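PDB 1JAK: beta-N-acetylhexosaminidase from Streptomyces plicatus, which removes terminal N-acetylhexosamine residues from glycoconjugates as a family 20 glycoside hydrolase, probably by substrate-assisted catalysis. Local coordinates for residues A[351-355]-A[356-360]. Numbering follows the deposited sequence.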
loop_
_atom_site.group_PDB
_atom_site.type_symbol
_atom_site.label_atom_id
_atom_site.label_comp_id
_atom_site.label_asym_id
_atom_site.label_seq_id
_atom_site.Cartn_x
_atom_site.Cartn_y
_atom_site.Cartn_z
ATOM N N HIS A 351 -15.535 0.218 -7.006
ATOM C CA HIS A 351 -16.945 0.079 -6.644
ATOM C C HIS A 351 -17.979 0.135 -7.759
ATOM O O HIS A 351 -19.144 -0.168 -7.520
ATOM C CB HIS A 351 -17.335 1.042 -5.507
ATOM C CG HIS A 351 -17.481 2.468 -5.928
ATOM N ND1 HIS A 351 -16.435 3.367 -5.902
ATOM C CD2 HIS A 351 -18.562 3.162 -6.357
ATOM C CE1 HIS A 351 -16.867 4.552 -6.293
ATOM N NE2 HIS A 351 -18.155 4.455 -6.575
ATOM N N GLN A 352 -17.574 0.513 -8.967
ATOM C CA GLN A 352 -18.517 0.521 -10.083
ATOM C C GLN A 352 -19.000 -0.916 -10.302
ATOM O O GLN A 352 -20.071 -1.145 -10.867
ATOM C CB GLN A 352 -17.850 1.027 -11.365
ATOM C CG GLN A 352 -17.702 2.541 -11.453
ATOM C CD GLN A 352 -16.818 3.108 -10.368
ATOM O OE1 GLN A 352 -15.750 2.570 -10.084
ATOM N NE2 GLN A 352 -17.249 4.210 -9.765
ATOM N N LEU A 353 -18.201 -1.882 -9.856
ATOM C CA LEU A 353 -18.556 -3.294 -10.000
ATOM C C LEU A 353 -19.809 -3.629 -9.188
ATOM O O LEU A 353 -20.515 -4.594 -9.494
ATOM C CB LEU A 353 -17.391 -4.189 -9.550
ATOM C CG LEU A 353 -17.574 -5.709 -9.678
ATOM C CD1 LEU A 353 -17.813 -6.087 -11.134
ATOM C CD2 LEU A 353 -16.335 -6.419 -9.155
ATOM N N ALA A 354 -20.084 -2.830 -8.159
ATOM C CA ALA A 354 -21.257 -3.048 -7.313
ATOM C C ALA A 354 -22.536 -2.891 -8.127
ATOM O O ALA A 354 -23.608 -3.353 -7.725
ATOM C CB ALA A 354 -21.256 -2.069 -6.145
ATOM N N GLY A 355 -22.419 -2.228 -9.272
ATOM C CA GLY A 355 -23.573 -2.043 -10.132
ATOM C C GLY A 355 -23.625 -3.096 -11.223
ATOM O O GLY A 355 -24.459 -3.019 -12.125
ATOM N N ALA A 356 -22.742 -4.090 -11.139
ATOM C CA ALA A 356 -22.690 -5.151 -12.140
ATOM C C ALA A 356 -22.658 -6.547 -11.522
ATOM O O ALA A 356 -21.930 -7.428 -11.984
ATOM C CB ALA A 356 -21.481 -4.952 -13.047
ATOM N N GLU A 357 -23.444 -6.730 -10.467
ATOM C CA GLU A 357 -23.567 -8.011 -9.778
ATOM C C GLU A 357 -22.255 -8.705 -9.407
ATOM O O GLU A 357 -21.820 -9.644 -10.081
ATOM C CB GLU A 357 -24.423 -8.959 -10.624
ATOM C CG GLU A 357 -24.709 -10.296 -9.967
ATOM C CD GLU A 357 -25.618 -11.171 -10.806
ATOM O OE1 GLU A 357 -25.321 -11.363 -12.005
ATOM O OE2 GLU A 357 -26.628 -11.672 -10.266
ATOM N N PRO A 358 -21.613 -8.255 -8.319
ATOM C CA PRO A 358 -20.351 -8.859 -7.878
ATOM C C PRO A 358 -20.565 -10.343 -7.589
ATOM O O PRO A 358 -21.593 -10.722 -7.021
ATOM C CB PRO A 358 -20.023 -8.082 -6.604
ATOM C CG PRO A 358 -20.654 -6.745 -6.842
ATOM C CD PRO A 358 -21.979 -7.116 -7.460
ATOM N N VAL A 359 -19.609 -11.179 -7.979
ATOM C CA VAL A 359 -19.724 -12.611 -7.725
ATOM C C VAL A 359 -19.447 -12.883 -6.252
ATOM O O VAL A 359 -18.913 -12.032 -5.542
ATOM C CB VAL A 359 -18.729 -13.438 -8.577
ATOM C CG1 VAL A 359 -19.078 -13.318 -10.049
ATOM C CG2 VAL A 359 -17.299 -12.967 -8.325
ATOM N N GLU A 360 -19.820 -14.070 -5.793
ATOM C CA GLU A 360 -19.597 -14.439 -4.404
ATOM C C GLU A 360 -18.108 -14.353 -4.083
ATOM O O GLU A 360 -17.269 -14.764 -4.886
ATOM C CB GLU A 360 -20.106 -15.862 -4.153
ATOM C CG GLU A 360 -19.783 -16.404 -2.769
ATOM C CD GLU A 360 -20.386 -17.776 -2.527
ATOM O OE1 GLU A 360 -20.206 -18.664 -3.387
ATOM O OE2 GLU A 360 -21.033 -17.966 -1.475
#
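Pro-358 sets the CG-CD edge of its ring against the end of the 3-10 segment 351-355, its CG 3.4 Å from Leu-353 O and 3.8 Å from Ala-354 CA. Pro-358 CG also lies 4.3 Å from Leu-353 CG, a looser apolar contact. With CG anti to the backbone N (chi1 -178°), Leu-353 reaches forward along the chain, and its CD1 stands 4.3 Å from Ala-356 CB. Ala-356 N donates to Leu-353 O at 2.8 Å, fairly straight at 155° but from well above the carbonyl plane, continuing the 3-10 pattern of Ala-354 N to His-351 O and Gly-355 N to Gln-352 O. This is a connection between successive parallel strands of the catalytic TIM barrel, 346-350 and 363-366. Glu-357 has positive phi (49°) where the chain turns back to bring Pro-358 against the 3-10 turn; its OE1 forms a salt bridge with Lys-334. With an alanine at Pro-358, the space beside Leu-353 O and Ala-354 would probably be left unfilled and the chain after Glu-357 freer to turn. Leu-353 and Ala-356 both pack against Met-333 of helix 326-342, while Gln-352 OE1 accepts a hydrogen bond from NE1 of Trp-367, which lines the inhibitor pocket.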